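Toxin PAU_02230 (Photorhabdus asymbiotica subsp. asymbiotica ATCC 43949, PDB 6HV6) is a bacterial toxin, also called PaTox, whose modelled part joins a helical region to a helix-flanked, six-stranded antiparallel sheet. Local coordinates at residues I66-Y71 and D169-K174; D123-L128 and G148-K153; M206-Q211 and L346-V351; I262-L267 and D339-H344. The protein carries 1 engineered substitution. One frame throughout, in Å; residues are numbered along the deposited sequence.

Interaction 1 (I66-Y71 and D169-K174); sequences ITISGY and DAQSWK. With EDO (1,2-ethanediol), chain B.
A two-stranded beta hairpin, 65-68 with 71-74, sets Ile66 and Ile68 of its first strand against Ala170 and Gln171 of the long helix 144-176. A type I' turn from Ile68 to Tyr71 closes it, with reciprocal backbone bonds: Ile68 N lies 2.8 Å from Tyr71 O, and Tyr71 N lies 3.1 Å from Ile68 O. The axes of segments 66-68 and 169-174 approach to 9.7 Å at 74°; the strand runs across the helix, and the side-chain contacts are confined to Ile66, Ile68, Ala170 and Gln171. Gln171 does most of the touching: its chain, extended beyond CG, passes Ile66, and Ile66 CG2 lies 3.5 Å from Gln171 CD. That methyl group stands anti to the backbone N of Ile66 (chi1 -64°). Beside this pair the tip of Ile68 reaches the helix, its CD1 4.2 Å from Ala170 CB. No direct hydrogen bond spans the gap; one water accepts from Thr67 N at 3.0 Å and, weakly, from Gln171 NE2 at 3.3 Å. On another side of the helix, Asp169 OD2 accepts from O1 of a 1,2-ethanediol at 2.7 Å. Around the contact, Ile66 also rests on Phe164 and Ala167 of the same helix, Leu185 of strand 182-185 touches both Ile68 and Ala170, and Met223 of helix 215-224 packs on Ile68.

Interaction 2 (D123-L128 and G148-K153); sequences DNFNGL and GVLAGK
Lys153 runs extended until its last torsion turns it (chi4 -63°), a bend that delivers NZ to Asn126 while CD passes 3.8 Å from Phe125 CB. The Phe125 side chain, with CG anti to its own carbonyl carbon, points its ring at the helix. Leu150 CD2 sits over one face of that ring, 3.9 Å from the Phe125 centroid and only 15° off the normal, a clear CH-pi contact. Asn124 OD1 lies above the opposite face, 4.1 Å from the Phe125 ring plane, so the ring is bracketed by a methyl group and an amide oxygen. Lys153 NZ donates to Asn126 OD1 at 2.7 Å; the C=O...N angle is 131°, with the donor tilted somewhat out of the carbonyl plane. Two further partners grip the ammonium: the carbonyl O of Tyr117, and a water 2.8 Å from Lys153 NZ that in turn donates to Asp123 OD1. The carboxylate thus reaches the lysine through water, Asp123 OD1 standing 5.0 Å from NZ, and its negative charge would probably favour the ammonium there. In the fold, this fastens the loop between helices 101-115 and 130-138, with its type I beta turn from Phe125 to Leu128, onto the side of helix 144-176.

Interaction 3 (M206-Q211 and L346-V351); sequences MGWALQ and LDYSNV
Tyr348 presses its ring against the backbone of Gly207 and Trp208, the tight half of the contact. With no side chain on Gly207, the hydroxyl can come in close: Tyr348 OH lies 3.3 Å from Gly207 CA, and its hydrogen bond goes to Val204 O. Trp208 CB sits over the tyrosine face, 4.1 Å from the Tyr348 centroid. The two aromatic rings meet obliquely, planes at 43°; separately, Trp208 CE3 lies 3.6 Å from Tyr348 CB. Farther out on the indole, Val351 CG1 stands over the six-membered ring of Trp208, 4.0 Å from its centroid and 12° off the normal, while Trp208 NE1 bonds Asn362 OD1. The Gln211 side is looser and watery. Its amide meets the tyrosine at the ring edge, Gln211 NE2 3.5 Å from Tyr348 CD2, with the planes 86° apart. One water accepts from NE2, which also bonds Ser281 OG, and lies doubtfully close to Leu346 O; a second joins Gln211 OE1 to Tyr348 N. The loop that follows edge strand 342-346 is shaped here by an Asx turn, Asp347 OD1 accepting from Ser349 N at 3.0 Å, overlapped by a type I beta turn from Tyr348 to Val351.

Interaction 4 (I262-L267 and D339-H344); sequences INVSNL and DSVSFH. With EDO (1,2-ethanediol), chain E.
Phe343, on strand 342-346 at one edge of the six-stranded antiparallel sheet, faces the loop 262-267 and makes the main contact with it. Leu267 CD1 lies over one face of the ring, 4.2 Å from the Phe343 centroid and 23° off the normal. It gets there because CG of Leu267 is anti to the backbone N (chi1 -169°), sending the isobutyl group toward the strand. On the side of the ring that bears CD2 and CE2, the loop backbone passes close, Ile262 O being 3.5 Å from Phe343 CD2. Next to the phenyl group, Val264 CG2 packs crosswise on Val341 CB at 3.9 Å, and Phe327 of helix 320-334 touches both Leu267 and Val341.

Around this apolar centre no direct hydrogen bond joins the segments; two waters do so instead. One accepts from Phe343 N at 3.0 Å and donates to Ile262 O, and the other donates to Val341 O at 2.9 Å and takes the hydrogen of Val264 N. On the strand side, backbone bonds of Ser342 with Asp285 and His344 with Arg283 hold 342-346 to strand 280-286. On the loop side, two asparagines fix the curve, for Asn266 N donates to Asn263 OD1 at 3.0 Å as an Asx motif, and Asn263 N returns the bond to Asn266 OD1 at 2.8 Å, with an N-H...O angle of 162°.

Overall arrangement
Interactions 1 and 2 share helix 144-176, their centres 31 Å apart; interaction 2 is nested within the loop closed by interaction 1. Interaction 4 is likewise nested within interaction 3, and their segments adjoin on strand 342-346, with centres 21 Å apart. The first pair closes before the second opens. Interaction 2 lies among the helices preceding the sheet, about 49 Å between centres from interactions 3 and 4 and on the opposite side of the chain's centre from both. Interaction 1, centre to centre about 27 and 28 Å from those two, is the most central. Helix 144-176 carries interaction 2 near its start and touches strand 182-185 of the sheet near its end, joining the two parts.

Interaction 1 (I66-Y71 and D169-K174)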
# COMPACT_ATOMS: atom_id res chain seq x y z
N ILE A 66 4.13 16.67 5.25
CA ILE A 66 4.49 16.01 4.01
C ILE A 66 3.27 15.95 3.12
O ILE A 66 2.19 15.52 3.55
CB ILE A 66 5.06 14.60 4.25
CG1 ILE A 66 6.37 14.71 5.05
CG2 ILE A 66 5.29 13.88 2.92
CD1 ILE A 66 6.83 13.41 5.66
N THR A 67 3.42 16.39 1.87
CA THR A 67 2.36 16.37 0.87
C THR A 67 2.62 15.24 -0.11
O THR A 67 3.68 15.20 -0.75
CB THR A 67 2.27 17.71 0.15
OG1 THR A 67 1.92 18.72 1.10
CG2 THR A 67 1.21 17.66 -0.93
N ILE A 68 1.66 14.32 -0.22
CA ILE A 68 1.73 13.19 -1.15
C ILE A 68 0.59 13.37 -2.15
O ILE A 68 -0.58 13.11 -1.83
CB ILE A 68 1.60 11.84 -0.43
CG1 ILE A 68 2.69 11.67 0.62
CG2 ILE A 68 1.67 10.72 -1.46
CD1 ILE A 68 4.06 11.49 0.05
N SER A 69 0.93 13.80 -3.36
CA SER A 69 -0.01 13.91 -4.48
C SER A 69 -1.25 14.71 -4.10
O SER A 69 -2.39 14.32 -4.35
CB SER A 69 -0.38 12.52 -5.00
OG SER A 69 0.76 11.90 -5.58
N GLY A 70 -1.01 15.87 -3.49
CA GLY A 70 -2.07 16.78 -3.13
C GLY A 70 -2.61 16.62 -1.72
O GLY A 70 -3.33 17.51 -1.25
N TYR A 71 -2.28 15.53 -1.03
CA TYR A 71 -2.77 15.29 0.32
C TYR A 71 -1.70 15.62 1.34
O TYR A 71 -0.57 15.13 1.24
CB TYR A 71 -3.22 13.83 0.48
CG TYR A 71 -4.45 13.51 -0.33
CD1 TYR A 71 -5.72 13.72 0.19
CD2 TYR A 71 -4.34 13.04 -1.63
CE1 TYR A 71 -6.85 13.44 -0.55
CE2 TYR A 71 -5.47 12.75 -2.38
CZ TYR A 71 -6.72 12.95 -1.83
OH TYR A 71 -7.86 12.68 -2.57
N ASP A 169 8.07 7.36 4.34
CA ASP A 169 8.66 6.26 3.58
C ASP A 169 8.55 6.52 2.08
O ASP A 169 9.48 6.20 1.32
CB ASP A 169 7.95 4.94 3.92
CG ASP A 169 8.15 4.50 5.36
OD1 ASP A 169 9.02 5.07 6.06
OD2 ASP A 169 7.43 3.57 5.79
N ALA A 170 7.41 7.04 1.63
CA ALA A 170 7.23 7.32 0.21
C ALA A 170 8.17 8.43 -0.26
O ALA A 170 8.75 8.34 -1.34
CB ALA A 170 5.78 7.69 -0.06
N GLN A 171 8.35 9.47 0.56
CA GLN A 171 9.29 10.53 0.18
C GLN A 171 10.72 10.01 0.12
O GLN A 171 11.49 10.38 -0.77
CB GLN A 171 9.19 11.70 1.15
CG GLN A 171 8.16 12.71 0.75
CD GLN A 171 8.42 14.07 1.36
OE1 GLN A 171 9.17 14.20 2.33
NE2 GLN A 171 7.82 15.11 0.77
N SER A 172 11.09 9.15 1.07
CA SER A 172 12.41 8.54 1.03
C SER A 172 12.59 7.67 -0.22
O SER A 172 13.66 7.65 -0.83
CB SER A 172 12.62 7.72 2.30
OG SER A 172 13.70 6.82 2.13
N TRP A 173 11.54 6.94 -0.61
CA TRP A 173 11.59 6.15 -1.83
C TRP A 173 11.82 7.05 -3.04
O TRP A 173 12.64 6.74 -3.91
CB TRP A 173 10.28 5.38 -1.98
CG TRP A 173 10.21 4.31 -3.05
CD1 TRP A 173 10.55 3.00 -2.91
CD2 TRP A 173 9.68 4.45 -4.38
NE1 TRP A 173 10.28 2.31 -4.08
CE2 TRP A 173 9.75 3.18 -5.00
CE3 TRP A 173 9.15 5.53 -5.11
CZ2 TRP A 173 9.32 2.96 -6.32
CZ3 TRP A 173 8.72 5.30 -6.42
CH2 TRP A 173 8.81 4.03 -7.01
N LYS A 174 11.09 8.16 -3.10
CA LYS A 174 11.28 9.12 -4.19
C LYS A 174 12.72 9.63 -4.22
O LYS A 174 13.35 9.68 -5.28
CB LYS A 174 10.29 10.28 -4.05
CG LYS A 174 10.53 11.41 -5.02
CD LYS A 174 9.38 12.41 -5.01
CE LYS A 174 9.62 13.52 -6.02
NZ LYS A 174 8.36 14.24 -6.36
C1 EDO B . 5.41 2.27 2.77
O1 EDO B . 5.64 2.30 4.19
C2 EDO B . 4.61 1.03 2.42
O2 EDO B . 5.46 -0.13 2.43
O HOH W 1 5.99 17.80 1.32

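Interaction 2 (D123-L128 and G148-K153)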
# COMPACT_ATOMS: atom_id res chain seq x y z
N ASP A 123 -15.17 8.36 30.36
CA ASP A 123 -15.12 9.75 29.92
C ASP A 123 -13.90 10.47 30.47
O ASP A 123 -13.44 11.46 29.89
CB ASP A 123 -16.37 10.50 30.36
CG ASP A 123 -17.58 10.20 29.48
OD1 ASP A 123 -17.42 9.71 28.34
OD2 ASP A 123 -18.68 10.47 29.95
N ASN A 124 -13.37 10.01 31.61
CA ASN A 124 -12.21 10.68 32.18
C ASN A 124 -11.01 10.61 31.25
O ASN A 124 -10.09 11.43 31.38
CB ASN A 124 -11.85 10.04 33.52
CG ASN A 124 -11.18 8.69 33.36
OD1 ASN A 124 -11.83 7.69 33.10
ND2 ASN A 124 -9.85 8.67 33.49
N PHE A 125 -10.99 9.67 30.30
CA PHE A 125 -9.89 9.61 29.35
C PHE A 125 -10.04 10.64 28.24
O PHE A 125 -9.05 10.96 27.57
CB PHE A 125 -9.80 8.21 28.71
CG PHE A 125 -9.40 7.13 29.68
CD1 PHE A 125 -8.39 7.34 30.59
CD2 PHE A 125 -10.05 5.91 29.69
CE1 PHE A 125 -8.01 6.36 31.49
CE2 PHE A 125 -9.69 4.93 30.59
CZ PHE A 125 -8.67 5.16 31.49
N ASN A 126 -11.24 11.19 28.04
CA ASN A 126 -11.42 12.12 26.93
C ASN A 126 -10.58 13.39 27.08
O ASN A 126 -10.17 13.98 26.08
CB ASN A 126 -12.90 12.49 26.80
CG ASN A 126 -13.73 11.35 26.29
OD1 ASN A 126 -13.21 10.45 25.61
ND2 ASN A 126 -15.01 11.39 26.56
N GLY A 127 -10.33 13.83 28.30
CA GLY A 127 -9.55 15.05 28.36
C GLY A 127 -8.05 14.90 28.19
O GLY A 127 -7.34 15.91 28.16
N LEU A 128 -7.55 13.68 28.05
CA LEU A 128 -6.12 13.41 28.14
C LEU A 128 -5.43 13.58 26.80
O LEU A 128 -6.01 13.35 25.74
CB LEU A 128 -5.89 11.99 28.66
CG LEU A 128 -6.49 11.68 30.04
CD1 LEU A 128 -6.09 10.29 30.52
CD2 LEU A 128 -6.07 12.74 31.05
N GLY A 148 -8.42 -1.68 25.89
CA GLY A 148 -9.19 -1.69 24.65
C GLY A 148 -9.88 -0.36 24.39
O GLY A 148 -9.82 0.18 23.29
N VAL A 149 -10.54 0.19 25.42
CA VAL A 149 -11.16 1.51 25.32
C VAL A 149 -10.14 2.55 24.86
O VAL A 149 -10.40 3.36 23.98
CB VAL A 149 -11.79 1.90 26.67
CG1 VAL A 149 -12.12 3.39 26.69
CG2 VAL A 149 -13.05 1.08 26.95
N LEU A 150 -8.95 2.53 25.48
CA LEU A 150 -7.92 3.50 25.14
C LEU A 150 -7.47 3.34 23.70
O LEU A 150 -7.30 4.33 22.98
CB LEU A 150 -6.71 3.35 26.08
CG LEU A 150 -6.94 3.93 27.48
CD1 LEU A 150 -5.91 3.38 28.49
CD2 LEU A 150 -6.91 5.47 27.44
N ALA A 151 -7.28 2.10 23.25
CA ALA A 151 -6.99 1.85 21.85
C ALA A 151 -8.09 2.40 20.96
O ALA A 151 -7.82 3.01 19.92
CB ALA A 151 -6.81 0.36 21.60
N GLY A 152 -9.35 2.22 21.36
CA GLY A 152 -10.45 2.79 20.60
C GLY A 152 -10.36 4.30 20.52
O GLY A 152 -10.49 4.89 19.44
N LYS A 153 -10.12 4.96 21.66
CA LYS A 153 -10.07 6.42 21.69
C LYS A 153 -8.87 6.97 20.93
O LYS A 153 -8.94 8.10 20.41
CB LYS A 153 -10.05 6.91 23.14
CG LYS A 153 -11.39 6.72 23.89
CD LYS A 153 -11.32 7.28 25.34
CE LYS A 153 -12.66 7.10 26.05
NZ LYS A 153 -13.79 7.85 25.41
O HOH W 2 -15.91 7.58 27.18

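Interaction 3 (M206-Q211 and L346-V351)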
# COMPACT_ATOMS: atom_id res chain seq x y z
N MET A 206 -2.55 -0.37 -14.01
CA MET A 206 -1.57 0.66 -14.35
C MET A 206 -0.79 0.32 -15.62
O MET A 206 -0.35 1.22 -16.35
CB MET A 206 -0.62 0.88 -13.17
CG MET A 206 0.37 2.05 -13.36
SD MET A 206 -0.46 3.62 -13.60
CE MET A 206 -0.97 3.98 -11.90
N GLY A 207 -0.58 -0.97 -15.89
CA GLY A 207 0.04 -1.36 -17.14
C GLY A 207 -0.76 -0.86 -18.33
O GLY A 207 -0.20 -0.33 -19.29
N TRP A 208 -2.09 -0.99 -18.28
CA TRP A 208 -2.90 -0.44 -19.36
C TRP A 208 -2.88 1.08 -19.34
O TRP A 208 -2.80 1.72 -20.41
CB TRP A 208 -4.34 -0.95 -19.27
CG TRP A 208 -5.18 -0.26 -20.29
CD1 TRP A 208 -6.26 0.53 -20.06
CD2 TRP A 208 -4.97 -0.26 -21.71
NE1 TRP A 208 -6.75 1.01 -21.25
CE2 TRP A 208 -5.98 0.54 -22.28
CE3 TRP A 208 -4.03 -0.86 -22.56
CZ2 TRP A 208 -6.07 0.76 -23.65
CZ3 TRP A 208 -4.13 -0.64 -23.94
CH2 TRP A 208 -5.14 0.16 -24.46
N ALA A 209 -2.99 1.68 -18.15
CA ALA A 209 -2.89 3.13 -18.03
C ALA A 209 -1.62 3.65 -18.68
O ALA A 209 -1.64 4.65 -19.41
CB ALA A 209 -2.93 3.54 -16.56
N LEU A 210 -0.49 2.99 -18.42
CA LEU A 210 0.77 3.47 -18.96
C LEU A 210 0.79 3.36 -20.48
O LEU A 210 1.31 4.24 -21.16
CB LEU A 210 1.94 2.69 -18.35
CG LEU A 210 2.41 3.18 -16.98
CD1 LEU A 210 3.38 2.16 -16.38
CD2 LEU A 210 3.09 4.54 -17.13
N GLN A 211 0.22 2.28 -21.03
CA GLN A 211 0.24 2.09 -22.47
C GLN A 211 -0.76 2.99 -23.20
O GLN A 211 -0.66 3.14 -24.42
CB GLN A 211 -0.03 0.63 -22.81
CG GLN A 211 1.02 -0.33 -22.22
CD GLN A 211 0.94 -1.74 -22.80
OE1 GLN A 211 0.24 -1.98 -23.78
NE2 GLN A 211 1.66 -2.67 -22.19
N LEU A 346 2.87 -8.78 -20.01
CA LEU A 346 1.45 -8.44 -20.05
C LEU A 346 1.03 -8.15 -21.49
O LEU A 346 1.78 -7.55 -22.26
CB LEU A 346 1.15 -7.24 -19.17
CG LEU A 346 1.26 -7.51 -17.67
CD1 LEU A 346 1.07 -6.23 -16.90
CD2 LEU A 346 0.24 -8.53 -17.23
N ASP A 347 -0.18 -8.58 -21.84
CA ASP A 347 -0.73 -8.39 -23.17
C ASP A 347 -2.09 -7.72 -23.05
O ASP A 347 -3.02 -8.30 -22.47
CB ASP A 347 -0.83 -9.72 -23.91
CG ASP A 347 -1.57 -9.60 -25.23
OD1 ASP A 347 -1.41 -8.56 -25.91
OD2 ASP A 347 -2.28 -10.56 -25.59
N TYR A 348 -2.22 -6.51 -23.59
CA TYR A 348 -3.49 -5.80 -23.58
C TYR A 348 -4.18 -5.80 -24.94
O TYR A 348 -5.03 -4.95 -25.19
CB TYR A 348 -3.30 -4.37 -23.07
CG TYR A 348 -2.77 -4.34 -21.65
CD1 TYR A 348 -3.62 -4.51 -20.57
CD2 TYR A 348 -1.41 -4.19 -21.40
CE1 TYR A 348 -3.14 -4.50 -19.26
CE2 TYR A 348 -0.92 -4.18 -20.09
CZ TYR A 348 -1.79 -4.35 -19.03
OH TYR A 348 -1.31 -4.35 -17.73
N SER A 349 -3.84 -6.76 -25.81
CA SER A 349 -4.45 -6.85 -27.14
C SER A 349 -5.96 -7.03 -27.08
O SER A 349 -6.66 -6.63 -28.02
CB SER A 349 -3.85 -8.02 -27.92
OG SER A 349 -2.48 -7.82 -28.18
N ASN A 350 -6.48 -7.66 -26.04
CA ASN A 350 -7.91 -7.92 -25.94
C ASN A 350 -8.58 -7.09 -24.85
O ASN A 350 -9.64 -7.47 -24.34
CB ASN A 350 -8.15 -9.41 -25.71
CG ASN A 350 -7.57 -10.26 -26.82
OD1 ASN A 350 -7.60 -9.88 -27.99
ND2 ASN A 350 -7.04 -11.42 -26.46
N VAL A 351 -7.98 -5.95 -24.50
CA VAL A 351 -8.51 -5.12 -23.41
C VAL A 351 -9.91 -4.60 -23.73
O VAL A 351 -10.68 -4.30 -22.81
CB VAL A 351 -7.53 -3.97 -23.10
CG1 VAL A 351 -7.58 -2.90 -24.18
CG2 VAL A 351 -7.81 -3.37 -21.71
O HOH W 3 2.62 -5.32 -22.85
O HOH W 4 0.12 -4.93 -24.97

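Interaction 4 (I262-L267 and D339-H344)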
# COMPACT_ATOMS: atom_id res chain seq x y z
N ILE A 262 15.48 -14.18 -17.72
CA ILE A 262 15.65 -12.80 -17.26
C ILE A 262 15.44 -12.81 -15.75
O ILE A 262 14.38 -13.22 -15.27
CB ILE A 262 14.68 -11.83 -17.95
CG1 ILE A 262 14.64 -12.08 -19.46
CG2 ILE A 262 15.09 -10.40 -17.67
CD1 ILE A 262 15.98 -11.86 -20.15
N ASN A 263 16.45 -12.37 -15.01
CA ASN A 263 16.40 -12.33 -13.56
C ASN A 263 16.80 -10.93 -13.09
O ASN A 263 17.10 -10.04 -13.89
CB ASN A 263 17.32 -13.39 -12.95
CG ASN A 263 18.73 -13.28 -13.46
OD1 ASN A 263 19.38 -12.26 -13.27
ND2 ASN A 263 19.20 -14.34 -14.11
N VAL A 264 16.83 -10.75 -11.76
CA VAL A 264 17.12 -9.44 -11.20
C VAL A 264 18.53 -9.00 -11.57
O VAL A 264 18.78 -7.81 -11.82
CB VAL A 264 16.91 -9.46 -9.67
CG1 VAL A 264 17.06 -8.06 -9.11
CG2 VAL A 264 15.54 -10.02 -9.34
N SER A 265 19.48 -9.94 -11.62
CA SER A 265 20.87 -9.57 -11.83
C SER A 265 21.11 -9.07 -13.25
O SER A 265 21.86 -8.11 -13.44
CB SER A 265 21.79 -10.74 -11.51
OG SER A 265 21.95 -10.89 -10.10
N ASN A 266 20.49 -9.69 -14.25
CA ASN A 266 20.76 -9.34 -15.64
C ASN A 266 19.70 -8.42 -16.24
O ASN A 266 19.66 -8.25 -17.46
CB ASN A 266 20.92 -10.61 -16.50
CG ASN A 266 19.62 -11.40 -16.66
OD1 ASN A 266 18.55 -10.99 -16.22
ND2 ASN A 266 19.72 -12.55 -17.31
N LEU A 267 18.84 -7.82 -15.41
CA LEU A 267 17.74 -7.02 -15.96
C LEU A 267 18.27 -5.82 -16.74
O LEU A 267 17.68 -5.44 -17.76
CB LEU A 267 16.81 -6.56 -14.83
CG LEU A 267 15.47 -5.95 -15.25
CD1 LEU A 267 14.54 -7.02 -15.77
CD2 LEU A 267 14.82 -5.19 -14.10
N ASP A 339 15.49 -15.65 -6.77
CA ASP A 339 14.62 -16.66 -7.34
C ASP A 339 13.16 -16.47 -6.97
O ASP A 339 12.31 -17.20 -7.48
CB ASP A 339 15.06 -18.06 -6.90
CG ASP A 339 15.16 -18.18 -5.39
OD1 ASP A 339 15.99 -17.48 -4.78
OD2 ASP A 339 14.40 -18.97 -4.81
N SER A 340 12.85 -15.53 -6.08
CA SER A 340 11.47 -15.29 -5.71
C SER A 340 10.84 -14.19 -6.54
O SER A 340 9.63 -13.97 -6.42
CB SER A 340 11.35 -14.95 -4.22
OG SER A 340 11.69 -13.60 -3.96
N VAL A 341 11.62 -13.51 -7.37
CA VAL A 341 11.15 -12.40 -8.19
C VAL A 341 11.13 -12.86 -9.64
O VAL A 341 12.16 -13.31 -10.16
CB VAL A 341 12.03 -11.16 -8.00
CG1 VAL A 341 11.54 -10.01 -8.90
CG2 VAL A 341 12.06 -10.73 -6.54
N SER A 342 9.98 -12.74 -10.30
CA SER A 342 9.85 -13.27 -11.66
C SER A 342 9.10 -12.27 -12.53
O SER A 342 8.40 -11.39 -12.03
CB SER A 342 9.13 -14.64 -11.69
OG SER A 342 7.83 -14.57 -11.12
N PHE A 343 9.26 -12.44 -13.84
CA PHE A 343 8.85 -11.44 -14.81
C PHE A 343 7.90 -12.07 -15.81
O PHE A 343 8.18 -13.14 -16.35
CB PHE A 343 10.08 -10.85 -15.52
CG PHE A 343 11.02 -10.17 -14.57
CD1 PHE A 343 10.80 -8.86 -14.20
CD2 PHE A 343 12.08 -10.85 -14.02
CE1 PHE A 343 11.65 -8.22 -13.31
CE2 PHE A 343 12.94 -10.23 -13.13
CZ PHE A 343 12.72 -8.92 -12.78
N HIS A 344 6.78 -11.39 -16.05
CA HIS A 344 5.70 -11.98 -16.83
C HIS A 344 5.15 -10.95 -17.80
O HIS A 344 4.59 -9.93 -17.37
CB HIS A 344 4.61 -12.51 -15.89
CG HIS A 344 5.13 -13.50 -14.89
ND1 HIS A 344 5.05 -14.86 -15.08
CD2 HIS A 344 5.76 -13.32 -13.71
CE1 HIS A 344 5.59 -15.48 -14.04
NE2 HIS A 344 6.03 -14.57 -13.20
C1 EDO E . 11.97 -20.96 -5.40
O1 EDO E . 12.86 -20.81 -6.50
C2 EDO E . 12.28 -22.28 -4.69
O2 EDO E . 11.59 -22.29 -3.43
O HOH W 5 11.39 -14.39 -14.61
O HOH W 6 15.00 -13.27 -10.69